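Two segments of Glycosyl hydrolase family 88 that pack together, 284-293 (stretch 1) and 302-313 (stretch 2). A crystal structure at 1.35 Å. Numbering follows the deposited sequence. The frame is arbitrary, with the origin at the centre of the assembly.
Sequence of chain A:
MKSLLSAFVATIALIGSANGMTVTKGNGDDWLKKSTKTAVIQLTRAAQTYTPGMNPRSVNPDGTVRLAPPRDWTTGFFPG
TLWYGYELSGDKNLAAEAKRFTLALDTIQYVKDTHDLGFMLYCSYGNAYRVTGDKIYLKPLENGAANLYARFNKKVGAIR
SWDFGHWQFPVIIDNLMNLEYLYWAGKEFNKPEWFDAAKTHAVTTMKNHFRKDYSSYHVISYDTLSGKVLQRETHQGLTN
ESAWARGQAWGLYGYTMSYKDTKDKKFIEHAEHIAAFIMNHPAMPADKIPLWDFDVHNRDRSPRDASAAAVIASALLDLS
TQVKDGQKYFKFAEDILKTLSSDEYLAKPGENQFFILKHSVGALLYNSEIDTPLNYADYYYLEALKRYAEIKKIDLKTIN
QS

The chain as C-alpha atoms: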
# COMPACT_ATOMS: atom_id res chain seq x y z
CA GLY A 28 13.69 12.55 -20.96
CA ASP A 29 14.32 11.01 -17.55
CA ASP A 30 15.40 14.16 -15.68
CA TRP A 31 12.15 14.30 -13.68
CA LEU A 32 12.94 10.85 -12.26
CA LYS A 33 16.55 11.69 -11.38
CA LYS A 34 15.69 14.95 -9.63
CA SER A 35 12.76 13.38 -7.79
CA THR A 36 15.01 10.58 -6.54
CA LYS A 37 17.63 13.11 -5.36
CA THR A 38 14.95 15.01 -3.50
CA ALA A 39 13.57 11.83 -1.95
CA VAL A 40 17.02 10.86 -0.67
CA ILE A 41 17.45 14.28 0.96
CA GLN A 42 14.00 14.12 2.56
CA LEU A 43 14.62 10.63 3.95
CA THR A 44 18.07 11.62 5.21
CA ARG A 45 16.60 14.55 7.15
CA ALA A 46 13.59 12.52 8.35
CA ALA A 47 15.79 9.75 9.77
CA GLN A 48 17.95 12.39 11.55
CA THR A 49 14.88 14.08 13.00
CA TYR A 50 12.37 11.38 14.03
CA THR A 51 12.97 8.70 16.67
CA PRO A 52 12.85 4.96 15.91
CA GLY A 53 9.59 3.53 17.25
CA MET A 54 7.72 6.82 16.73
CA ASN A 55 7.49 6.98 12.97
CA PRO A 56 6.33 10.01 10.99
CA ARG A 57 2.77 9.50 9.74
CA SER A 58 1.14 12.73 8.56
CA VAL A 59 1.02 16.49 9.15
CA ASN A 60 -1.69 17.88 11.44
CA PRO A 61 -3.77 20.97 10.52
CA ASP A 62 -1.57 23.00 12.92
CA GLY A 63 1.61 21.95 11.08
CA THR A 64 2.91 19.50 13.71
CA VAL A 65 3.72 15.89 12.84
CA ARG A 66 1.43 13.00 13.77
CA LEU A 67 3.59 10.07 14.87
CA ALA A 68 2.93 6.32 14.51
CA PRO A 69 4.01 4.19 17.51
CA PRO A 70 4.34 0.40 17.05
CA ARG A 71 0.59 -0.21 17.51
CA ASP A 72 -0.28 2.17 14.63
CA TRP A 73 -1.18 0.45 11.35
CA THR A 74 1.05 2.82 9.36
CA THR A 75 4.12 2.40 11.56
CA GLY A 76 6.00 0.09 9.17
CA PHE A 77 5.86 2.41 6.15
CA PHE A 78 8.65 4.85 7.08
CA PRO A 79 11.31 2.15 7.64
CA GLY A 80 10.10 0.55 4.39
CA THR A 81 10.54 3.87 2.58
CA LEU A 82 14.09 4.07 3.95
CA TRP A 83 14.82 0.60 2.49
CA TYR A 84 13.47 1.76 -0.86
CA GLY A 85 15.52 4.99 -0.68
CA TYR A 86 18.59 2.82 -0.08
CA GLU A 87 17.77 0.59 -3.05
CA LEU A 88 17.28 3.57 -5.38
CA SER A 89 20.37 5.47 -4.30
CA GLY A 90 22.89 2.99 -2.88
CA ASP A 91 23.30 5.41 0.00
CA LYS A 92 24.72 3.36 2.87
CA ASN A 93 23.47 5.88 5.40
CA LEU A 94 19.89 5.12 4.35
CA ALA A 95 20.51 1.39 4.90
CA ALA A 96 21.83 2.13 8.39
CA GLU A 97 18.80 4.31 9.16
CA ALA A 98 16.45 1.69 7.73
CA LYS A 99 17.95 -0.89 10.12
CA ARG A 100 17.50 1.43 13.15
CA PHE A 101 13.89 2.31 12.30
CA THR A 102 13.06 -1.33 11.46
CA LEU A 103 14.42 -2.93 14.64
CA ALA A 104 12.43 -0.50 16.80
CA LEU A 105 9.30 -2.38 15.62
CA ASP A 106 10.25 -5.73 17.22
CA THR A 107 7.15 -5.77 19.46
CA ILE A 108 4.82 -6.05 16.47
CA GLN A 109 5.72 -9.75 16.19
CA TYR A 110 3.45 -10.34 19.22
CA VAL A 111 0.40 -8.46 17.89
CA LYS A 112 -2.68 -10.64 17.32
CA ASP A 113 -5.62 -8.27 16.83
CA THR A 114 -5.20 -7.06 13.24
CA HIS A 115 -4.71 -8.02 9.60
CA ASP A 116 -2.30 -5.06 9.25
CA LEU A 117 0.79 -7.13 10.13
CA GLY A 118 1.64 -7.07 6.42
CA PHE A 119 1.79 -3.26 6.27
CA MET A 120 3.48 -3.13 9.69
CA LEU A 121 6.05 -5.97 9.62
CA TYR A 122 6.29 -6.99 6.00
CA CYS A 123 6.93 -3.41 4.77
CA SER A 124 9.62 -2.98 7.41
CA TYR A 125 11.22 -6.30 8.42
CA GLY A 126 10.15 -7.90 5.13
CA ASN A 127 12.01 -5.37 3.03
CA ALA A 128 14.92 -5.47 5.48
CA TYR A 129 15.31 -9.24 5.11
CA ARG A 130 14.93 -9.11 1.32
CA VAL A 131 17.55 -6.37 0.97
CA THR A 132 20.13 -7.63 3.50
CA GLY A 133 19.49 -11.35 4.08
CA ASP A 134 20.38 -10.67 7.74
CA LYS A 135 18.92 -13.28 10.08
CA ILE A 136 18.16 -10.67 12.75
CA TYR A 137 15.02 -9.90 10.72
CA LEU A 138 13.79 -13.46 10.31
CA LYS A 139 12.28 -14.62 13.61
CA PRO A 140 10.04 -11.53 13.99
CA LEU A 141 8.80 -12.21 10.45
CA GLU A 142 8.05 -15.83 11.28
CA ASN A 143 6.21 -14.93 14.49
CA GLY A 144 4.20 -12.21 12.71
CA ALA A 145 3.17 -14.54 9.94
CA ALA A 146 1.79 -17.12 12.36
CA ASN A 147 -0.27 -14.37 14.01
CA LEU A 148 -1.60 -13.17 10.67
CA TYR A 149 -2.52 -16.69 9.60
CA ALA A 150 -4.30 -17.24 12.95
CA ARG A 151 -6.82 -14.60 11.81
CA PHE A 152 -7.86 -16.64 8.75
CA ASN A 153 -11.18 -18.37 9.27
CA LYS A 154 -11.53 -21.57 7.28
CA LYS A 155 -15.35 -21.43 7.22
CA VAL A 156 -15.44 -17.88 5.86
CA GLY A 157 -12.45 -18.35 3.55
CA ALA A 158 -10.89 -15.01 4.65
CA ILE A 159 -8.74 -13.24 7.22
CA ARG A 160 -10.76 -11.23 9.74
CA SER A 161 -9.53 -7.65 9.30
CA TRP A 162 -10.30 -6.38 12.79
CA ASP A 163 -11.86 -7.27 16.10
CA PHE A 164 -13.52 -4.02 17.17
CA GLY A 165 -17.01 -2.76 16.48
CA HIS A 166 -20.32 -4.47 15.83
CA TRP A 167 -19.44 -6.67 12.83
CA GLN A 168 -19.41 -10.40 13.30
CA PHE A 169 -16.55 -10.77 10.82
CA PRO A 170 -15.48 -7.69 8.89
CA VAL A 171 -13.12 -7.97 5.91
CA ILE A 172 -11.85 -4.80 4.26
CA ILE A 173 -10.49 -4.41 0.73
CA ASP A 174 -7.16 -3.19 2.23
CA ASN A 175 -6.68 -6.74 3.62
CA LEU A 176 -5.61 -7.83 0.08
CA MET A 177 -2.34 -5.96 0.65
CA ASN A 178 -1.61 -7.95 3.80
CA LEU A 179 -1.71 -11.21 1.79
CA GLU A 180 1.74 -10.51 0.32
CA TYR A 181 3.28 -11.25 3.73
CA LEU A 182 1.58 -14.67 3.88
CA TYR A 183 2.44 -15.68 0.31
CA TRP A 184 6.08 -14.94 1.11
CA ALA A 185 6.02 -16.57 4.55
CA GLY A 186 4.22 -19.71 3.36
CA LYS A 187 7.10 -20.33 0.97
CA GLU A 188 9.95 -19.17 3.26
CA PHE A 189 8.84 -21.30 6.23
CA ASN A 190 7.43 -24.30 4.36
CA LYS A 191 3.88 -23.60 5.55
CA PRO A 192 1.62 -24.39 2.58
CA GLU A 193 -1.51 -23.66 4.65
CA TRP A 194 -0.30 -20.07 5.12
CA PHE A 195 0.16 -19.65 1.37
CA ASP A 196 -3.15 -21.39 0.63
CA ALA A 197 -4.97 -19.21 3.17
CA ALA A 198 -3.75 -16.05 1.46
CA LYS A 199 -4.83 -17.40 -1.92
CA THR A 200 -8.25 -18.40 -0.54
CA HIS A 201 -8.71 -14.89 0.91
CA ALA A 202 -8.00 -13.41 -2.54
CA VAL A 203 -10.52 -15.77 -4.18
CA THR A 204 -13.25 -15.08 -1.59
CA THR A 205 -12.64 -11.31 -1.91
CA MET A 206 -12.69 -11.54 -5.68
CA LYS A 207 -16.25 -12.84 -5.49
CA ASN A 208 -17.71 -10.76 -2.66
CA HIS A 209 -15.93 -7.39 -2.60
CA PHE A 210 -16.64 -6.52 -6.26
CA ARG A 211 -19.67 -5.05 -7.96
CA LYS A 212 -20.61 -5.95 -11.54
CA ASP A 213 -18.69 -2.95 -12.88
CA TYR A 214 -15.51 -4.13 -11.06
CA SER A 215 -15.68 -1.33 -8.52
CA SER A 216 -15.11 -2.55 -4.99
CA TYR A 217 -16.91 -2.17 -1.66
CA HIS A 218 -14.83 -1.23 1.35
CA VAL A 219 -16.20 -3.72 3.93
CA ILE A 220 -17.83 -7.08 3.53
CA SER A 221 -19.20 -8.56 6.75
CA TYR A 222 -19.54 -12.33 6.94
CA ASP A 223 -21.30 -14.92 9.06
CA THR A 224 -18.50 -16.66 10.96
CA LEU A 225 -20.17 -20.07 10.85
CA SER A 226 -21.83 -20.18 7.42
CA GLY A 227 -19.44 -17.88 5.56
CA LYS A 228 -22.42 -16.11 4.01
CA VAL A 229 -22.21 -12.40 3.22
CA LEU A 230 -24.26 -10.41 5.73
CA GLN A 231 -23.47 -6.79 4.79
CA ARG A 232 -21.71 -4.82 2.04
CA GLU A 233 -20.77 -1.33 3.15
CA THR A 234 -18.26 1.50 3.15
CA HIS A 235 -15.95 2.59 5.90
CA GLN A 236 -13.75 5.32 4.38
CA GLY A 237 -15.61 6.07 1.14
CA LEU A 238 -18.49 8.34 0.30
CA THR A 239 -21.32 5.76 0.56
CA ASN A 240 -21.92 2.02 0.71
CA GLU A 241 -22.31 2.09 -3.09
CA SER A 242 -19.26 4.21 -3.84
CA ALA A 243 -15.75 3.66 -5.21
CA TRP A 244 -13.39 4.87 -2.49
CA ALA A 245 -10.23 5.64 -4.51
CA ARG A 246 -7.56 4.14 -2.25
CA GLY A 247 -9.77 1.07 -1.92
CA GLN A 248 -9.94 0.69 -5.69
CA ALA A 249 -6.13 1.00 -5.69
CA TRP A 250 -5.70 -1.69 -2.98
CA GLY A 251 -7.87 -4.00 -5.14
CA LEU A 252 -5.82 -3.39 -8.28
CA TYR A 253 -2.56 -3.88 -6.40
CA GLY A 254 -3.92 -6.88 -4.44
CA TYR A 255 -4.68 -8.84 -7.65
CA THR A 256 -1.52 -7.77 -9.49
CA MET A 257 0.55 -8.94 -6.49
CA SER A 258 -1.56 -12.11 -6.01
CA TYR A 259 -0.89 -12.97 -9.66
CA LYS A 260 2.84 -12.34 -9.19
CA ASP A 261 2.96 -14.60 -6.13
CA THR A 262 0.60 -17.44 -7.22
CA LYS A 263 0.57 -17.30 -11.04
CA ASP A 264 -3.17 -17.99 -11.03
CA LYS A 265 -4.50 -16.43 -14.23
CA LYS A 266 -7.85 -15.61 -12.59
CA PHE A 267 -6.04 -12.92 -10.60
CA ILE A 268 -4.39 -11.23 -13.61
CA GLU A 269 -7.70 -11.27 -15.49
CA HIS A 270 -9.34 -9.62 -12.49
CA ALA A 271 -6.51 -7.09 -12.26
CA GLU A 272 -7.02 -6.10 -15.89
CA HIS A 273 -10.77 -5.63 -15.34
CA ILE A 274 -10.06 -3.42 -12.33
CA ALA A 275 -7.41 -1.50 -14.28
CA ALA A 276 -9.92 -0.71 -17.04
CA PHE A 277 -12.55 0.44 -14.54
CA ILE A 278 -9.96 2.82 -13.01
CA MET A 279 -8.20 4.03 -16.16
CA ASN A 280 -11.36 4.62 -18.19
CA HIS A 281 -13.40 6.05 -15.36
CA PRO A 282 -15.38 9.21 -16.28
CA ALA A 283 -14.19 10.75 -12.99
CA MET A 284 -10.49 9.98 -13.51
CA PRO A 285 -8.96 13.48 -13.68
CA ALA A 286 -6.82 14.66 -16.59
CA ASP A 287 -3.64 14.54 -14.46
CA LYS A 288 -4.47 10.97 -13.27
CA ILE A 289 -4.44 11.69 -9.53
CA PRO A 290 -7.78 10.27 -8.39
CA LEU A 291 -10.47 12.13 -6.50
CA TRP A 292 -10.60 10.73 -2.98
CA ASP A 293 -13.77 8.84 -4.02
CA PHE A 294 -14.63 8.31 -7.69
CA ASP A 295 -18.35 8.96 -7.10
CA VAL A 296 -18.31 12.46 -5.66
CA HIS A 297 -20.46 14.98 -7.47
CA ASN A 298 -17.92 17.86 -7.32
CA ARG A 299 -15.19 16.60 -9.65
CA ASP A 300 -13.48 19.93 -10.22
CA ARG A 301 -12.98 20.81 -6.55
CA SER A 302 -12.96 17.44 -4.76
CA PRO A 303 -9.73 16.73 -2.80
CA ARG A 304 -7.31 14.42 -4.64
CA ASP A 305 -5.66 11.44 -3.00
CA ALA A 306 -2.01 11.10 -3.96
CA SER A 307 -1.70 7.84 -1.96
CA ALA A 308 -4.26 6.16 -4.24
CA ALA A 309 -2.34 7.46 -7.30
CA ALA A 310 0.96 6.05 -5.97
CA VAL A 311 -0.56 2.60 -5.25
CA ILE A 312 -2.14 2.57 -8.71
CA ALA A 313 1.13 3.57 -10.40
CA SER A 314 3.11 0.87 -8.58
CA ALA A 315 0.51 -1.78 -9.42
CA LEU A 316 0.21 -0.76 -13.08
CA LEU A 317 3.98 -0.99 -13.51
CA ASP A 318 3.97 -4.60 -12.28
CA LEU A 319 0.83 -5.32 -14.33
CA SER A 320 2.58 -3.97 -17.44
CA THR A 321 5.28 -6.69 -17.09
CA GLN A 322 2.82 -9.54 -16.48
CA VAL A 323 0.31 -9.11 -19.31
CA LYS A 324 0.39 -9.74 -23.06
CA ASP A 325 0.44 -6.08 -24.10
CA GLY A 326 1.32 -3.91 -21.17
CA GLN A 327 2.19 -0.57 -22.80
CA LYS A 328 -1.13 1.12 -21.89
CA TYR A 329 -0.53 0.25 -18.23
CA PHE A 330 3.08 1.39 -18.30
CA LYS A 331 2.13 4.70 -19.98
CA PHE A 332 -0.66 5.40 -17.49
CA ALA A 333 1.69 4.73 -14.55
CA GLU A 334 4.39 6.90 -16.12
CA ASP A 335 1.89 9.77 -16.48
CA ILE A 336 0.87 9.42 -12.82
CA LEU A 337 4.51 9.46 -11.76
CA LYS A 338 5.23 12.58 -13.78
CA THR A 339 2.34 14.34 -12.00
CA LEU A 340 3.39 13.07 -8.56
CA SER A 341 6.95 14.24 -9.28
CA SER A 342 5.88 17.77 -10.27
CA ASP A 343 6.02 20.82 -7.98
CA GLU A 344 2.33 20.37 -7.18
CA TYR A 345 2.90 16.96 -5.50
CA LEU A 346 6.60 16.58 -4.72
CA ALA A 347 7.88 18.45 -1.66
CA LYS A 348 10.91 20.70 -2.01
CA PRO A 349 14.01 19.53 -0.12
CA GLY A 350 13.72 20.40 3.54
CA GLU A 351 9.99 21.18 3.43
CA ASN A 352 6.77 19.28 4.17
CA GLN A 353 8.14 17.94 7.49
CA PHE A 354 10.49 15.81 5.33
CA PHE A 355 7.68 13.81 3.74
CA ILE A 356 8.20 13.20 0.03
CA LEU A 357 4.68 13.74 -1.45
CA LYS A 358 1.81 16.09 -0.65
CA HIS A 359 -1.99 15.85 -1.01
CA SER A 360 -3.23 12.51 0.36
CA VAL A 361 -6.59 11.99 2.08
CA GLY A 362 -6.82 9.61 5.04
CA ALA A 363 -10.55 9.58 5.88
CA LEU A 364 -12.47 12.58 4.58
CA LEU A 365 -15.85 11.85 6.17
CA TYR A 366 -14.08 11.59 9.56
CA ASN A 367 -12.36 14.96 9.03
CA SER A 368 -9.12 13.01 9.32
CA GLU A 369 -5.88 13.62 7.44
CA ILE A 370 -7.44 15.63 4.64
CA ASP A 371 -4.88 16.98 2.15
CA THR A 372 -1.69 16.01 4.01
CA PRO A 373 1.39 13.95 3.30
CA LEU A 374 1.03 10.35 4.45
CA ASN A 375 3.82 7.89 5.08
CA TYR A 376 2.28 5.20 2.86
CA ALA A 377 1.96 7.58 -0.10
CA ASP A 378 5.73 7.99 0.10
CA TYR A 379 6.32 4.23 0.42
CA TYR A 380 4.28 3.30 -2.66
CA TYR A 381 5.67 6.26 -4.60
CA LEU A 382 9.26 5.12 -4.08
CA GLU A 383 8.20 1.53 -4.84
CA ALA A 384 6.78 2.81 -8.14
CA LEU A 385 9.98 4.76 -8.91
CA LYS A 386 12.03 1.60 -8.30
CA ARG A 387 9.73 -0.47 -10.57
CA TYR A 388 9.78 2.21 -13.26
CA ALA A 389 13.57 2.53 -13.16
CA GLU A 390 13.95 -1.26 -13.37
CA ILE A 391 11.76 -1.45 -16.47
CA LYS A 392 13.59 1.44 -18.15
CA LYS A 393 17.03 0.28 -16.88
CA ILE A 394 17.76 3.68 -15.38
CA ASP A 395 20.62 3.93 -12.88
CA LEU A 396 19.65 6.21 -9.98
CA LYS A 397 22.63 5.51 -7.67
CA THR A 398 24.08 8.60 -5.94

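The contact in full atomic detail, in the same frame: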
# COMPACT_ATOMS: atom_id res chain seq x y z
N MET A 284 -11.95 9.96 -13.60
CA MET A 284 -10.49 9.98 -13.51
C MET A 284 -10.02 11.34 -14.04
O MET A 284 -10.31 11.70 -15.20
CB MET A 284 -9.89 8.86 -14.34
CG MET A 284 -8.37 8.93 -14.42
SD MET A 284 -7.50 8.78 -12.84
CE MET A 284 -7.78 7.08 -12.48
N PRO A 285 -9.33 12.14 -13.20
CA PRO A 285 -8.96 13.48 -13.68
C PRO A 285 -7.91 13.45 -14.79
O PRO A 285 -7.19 12.45 -14.94
CB PRO A 285 -8.38 14.16 -12.43
CG PRO A 285 -9.01 13.40 -11.27
CD PRO A 285 -9.03 11.97 -11.77
N ALA A 286 -7.80 14.56 -15.52
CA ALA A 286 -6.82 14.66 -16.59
C ALA A 286 -5.39 14.34 -16.14
O ALA A 286 -4.62 13.76 -16.91
CB ALA A 286 -6.87 16.02 -17.23
N ASP A 287 -5.02 14.74 -14.93
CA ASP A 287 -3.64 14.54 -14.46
C ASP A 287 -3.45 13.18 -13.78
O ASP A 287 -2.37 12.89 -13.29
CB ASP A 287 -3.17 15.67 -13.54
CG ASP A 287 -3.95 15.76 -12.24
OD1 ASP A 287 -4.69 14.82 -11.89
OD2 ASP A 287 -3.77 16.78 -11.54
N LYS A 288 -4.51 12.37 -13.73
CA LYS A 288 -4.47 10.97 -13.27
C LYS A 288 -4.24 10.79 -11.77
O LYS A 288 -3.93 9.69 -11.34
CB LYS A 288 -3.48 10.15 -14.11
CG LYS A 288 -3.90 10.13 -15.57
CD LYS A 288 -2.93 9.38 -16.46
CE LYS A 288 -3.48 9.30 -17.85
NZ LYS A 288 -3.59 10.67 -18.42
N ILE A 289 -4.44 11.84 -10.97
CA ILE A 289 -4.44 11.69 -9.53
C ILE A 289 -5.90 11.60 -9.08
O ILE A 289 -6.65 12.56 -9.24
CB ILE A 289 -3.75 12.85 -8.81
CG1 ILE A 289 -2.40 13.17 -9.46
CG2 ILE A 289 -3.63 12.52 -7.31
CD1 ILE A 289 -1.45 11.96 -9.57
N PRO A 290 -6.33 10.42 -8.61
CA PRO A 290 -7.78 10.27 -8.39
C PRO A 290 -8.39 11.24 -7.38
O PRO A 290 -7.73 11.68 -6.44
CB PRO A 290 -7.91 8.83 -7.85
CG PRO A 290 -6.70 8.12 -8.40
CD PRO A 290 -5.60 9.16 -8.36
N LEU A 291 -9.66 11.57 -7.59
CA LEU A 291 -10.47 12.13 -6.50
C LEU A 291 -10.47 11.15 -5.33
O LEU A 291 -10.32 9.95 -5.52
CB LEU A 291 -11.88 12.32 -7.00
CG LEU A 291 -12.03 13.05 -8.34
CD1 LEU A 291 -13.53 13.15 -8.71
CD2 LEU A 291 -11.32 14.40 -8.33
N TRP A 292 -10.70 11.63 -4.12
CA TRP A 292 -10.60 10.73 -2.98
C TRP A 292 -11.64 9.59 -3.06
O TRP A 292 -11.42 8.49 -2.55
CB TRP A 292 -10.71 11.51 -1.67
CG TRP A 292 -12.09 12.03 -1.44
CD1 TRP A 292 -12.64 13.18 -1.97
CD2 TRP A 292 -13.13 11.41 -0.68
NE1 TRP A 292 -13.97 13.29 -1.58
CE2 TRP A 292 -14.28 12.21 -0.78
CE3 TRP A 292 -13.19 10.24 0.08
CZ2 TRP A 292 -15.48 11.88 -0.12
CZ3 TRP A 292 -14.38 9.91 0.74
CH2 TRP A 292 -15.51 10.73 0.62
N ASP A 293 -12.77 9.85 -3.71
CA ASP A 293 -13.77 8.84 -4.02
C ASP A 293 -14.24 9.14 -5.44
O ASP A 293 -14.54 10.30 -5.78
CB ASP A 293 -14.93 8.89 -3.01
CG ASP A 293 -15.92 7.73 -3.18
OD1 ASP A 293 -16.57 7.63 -4.25
OD2 ASP A 293 -16.08 6.92 -2.23
N SER A 302 -13.12 18.50 -5.75
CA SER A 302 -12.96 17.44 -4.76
C SER A 302 -11.47 17.23 -4.43
O SER A 302 -10.63 17.21 -5.34
CB SER A 302 -13.56 16.17 -5.34
OG SER A 302 -13.27 15.08 -4.52
N PRO A 303 -11.13 17.05 -3.14
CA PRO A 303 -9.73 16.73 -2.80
C PRO A 303 -9.23 15.49 -3.53
O PRO A 303 -9.94 14.47 -3.63
CB PRO A 303 -9.79 16.47 -1.29
CG PRO A 303 -10.96 17.29 -0.84
CD PRO A 303 -11.97 17.21 -1.94
N ARG A 304 -8.00 15.57 -4.03
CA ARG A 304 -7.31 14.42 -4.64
C ARG A 304 -6.65 13.55 -3.59
O ARG A 304 -6.40 14.00 -2.46
CB ARG A 304 -6.22 14.90 -5.60
CG ARG A 304 -6.73 15.91 -6.61
CD ARG A 304 -7.92 15.37 -7.43
NE ARG A 304 -8.14 16.25 -8.57
CZ ARG A 304 -7.41 16.25 -9.68
NH1 ARG A 304 -7.61 17.17 -10.64
NH2 ARG A 304 -6.43 15.36 -9.84
N ASP A 305 -6.34 12.32 -3.95
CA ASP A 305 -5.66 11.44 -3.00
C ASP A 305 -4.41 10.88 -3.66
O ASP A 305 -4.46 9.84 -4.39
CB ASP A 305 -6.59 10.32 -2.53
CG ASP A 305 -5.94 9.40 -1.52
OD1 ASP A 305 -4.92 9.82 -0.89
OD2 ASP A 305 -6.44 8.26 -1.33
N ALA A 306 -3.28 11.53 -3.39
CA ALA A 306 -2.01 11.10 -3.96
C ALA A 306 -1.68 9.66 -3.58
O ALA A 306 -1.08 8.95 -4.38
CB ALA A 306 -0.88 12.02 -3.53
N SER A 307 -2.04 9.20 -2.38
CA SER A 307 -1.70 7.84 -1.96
C SER A 307 -2.34 6.82 -2.90
O SER A 307 -1.69 5.85 -3.30
CB SER A 307 -2.10 7.60 -0.50
OG SER A 307 -3.51 7.51 -0.32
N ALA A 308 -3.60 7.05 -3.28
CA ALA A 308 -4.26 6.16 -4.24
C ALA A 308 -3.50 6.16 -5.58
O ALA A 308 -3.34 5.11 -6.20
CB ALA A 308 -5.72 6.56 -4.44
N ALA A 309 -3.10 7.35 -6.05
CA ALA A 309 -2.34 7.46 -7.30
C ALA A 309 -1.05 6.64 -7.21
O ALA A 309 -0.70 5.96 -8.17
CB ALA A 309 -2.01 8.89 -7.63
N ALA A 310 -0.33 6.74 -6.09
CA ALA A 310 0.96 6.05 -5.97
C ALA A 310 0.76 4.53 -5.99
O ALA A 310 1.55 3.81 -6.64
CB ALA A 310 1.67 6.50 -4.71
N VAL A 311 -0.25 4.03 -5.28
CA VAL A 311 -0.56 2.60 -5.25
C VAL A 311 -0.93 2.13 -6.65
O VAL A 311 -0.45 1.09 -7.11
CB VAL A 311 -1.65 2.30 -4.21
CG1 VAL A 311 -2.11 0.84 -4.30
CG2 VAL A 311 -1.17 2.64 -2.79
N ILE A 312 -1.76 2.91 -7.35
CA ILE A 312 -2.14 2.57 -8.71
C ILE A 312 -0.92 2.53 -9.64
O ILE A 312 -0.79 1.59 -10.43
CB ILE A 312 -3.23 3.53 -9.26
CG1 ILE A 312 -4.55 3.24 -8.55
CG2 ILE A 312 -3.37 3.38 -10.76
CD1 ILE A 312 -5.56 4.39 -8.65
N ALA A 313 -0.05 3.55 -9.56
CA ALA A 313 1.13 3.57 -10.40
C ALA A 313 2.01 2.34 -10.15
O ALA A 313 2.44 1.67 -11.11
CB ALA A 313 1.92 4.85 -10.19
O HOH W 1 -6.56 17.23 -13.55
O HOH W 2 -9.00 7.58 -1.43
O HOH W 3 -15.41 15.63 -2.66

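The most distinctive feature of this contact is the side chain of Arg304, which extends from the bridged backbone to reach the turn near the start of the other stretch. With chi1 and chi2 both m and chi3 t, it carries its guanidinium group to Asp287, and Arg304 NH2 lies 2.7 Å from Asp287 OD1 in a salt bridge with good hydrogen-bond geometry. Arg304 NH2 also makes a weak hydrogen bond to Ile289 O at 2.9 Å. Asp287 lies in a type I turn from Pro285 to Lys288, closed by Lys288 N donating to Pro285 O at 2.9 Å; Asp287 OD1 also accepts from Ile289 N at 3.1 Å, so one carboxylate oxygen both braces its own loop and receives the arginine. Pro285 CB covers one face of the guanidinium, 3.5 Å from Arg304 NH2, while Leu291 CD2 packs against the aliphatic part of the side chain, 3.6 Å from Arg304 CD. A water accepts from both Asp287 N and Arg304 NH1, adding a second link to the turn.

Beyond the arginine, the backbones meet in a single beta bridge that pairs Leu291 with Arg304, their CA atoms 4.3 Å apart. Two hydrogen bonds flank this pair: Asp305 N donates to Pro290 O at 2.9 Å, and Trp292 N donates to Pro303 O at 3.0 Å. Neither proline has an amide hydrogen to give, but both serve here through their carbonyls. The close approach also brings Arg304 CA to 3.3 Å from Pro290 O in a CA-H...O contact.

After the bridge, Asp305 caps the helix that begins at Ala306. Asp305 OD1 accepts a weak bond from Ser307 N at 3.3 Å and a shorter one from Ser307 OG at 2.8 Å. Its OD2 is joined to Trp292 O through a water that donates to both. The first turns of the helix then offer small side chains to stretch 1: Ala309 CB lies 3.7 Å from both Ile289 CD1 and Pro290 CD, and its methyl group packs against both in a buried apolar contact. Ile312 extends the apolar patch, its CD1 3.9 Å from Pro290 CG.

At the other end, the buried Trp292 ring presents its edge to Ser302, with Trp292 CD1 3.2 Å from Ser302 OG. Trp292 NE1 donates to a water 3.0 Å away that also hydrogen-bonds Ser302 OG, so the indole nitrogen remains satisfied. Together the two stretches bury 619 Å², summed over both sides.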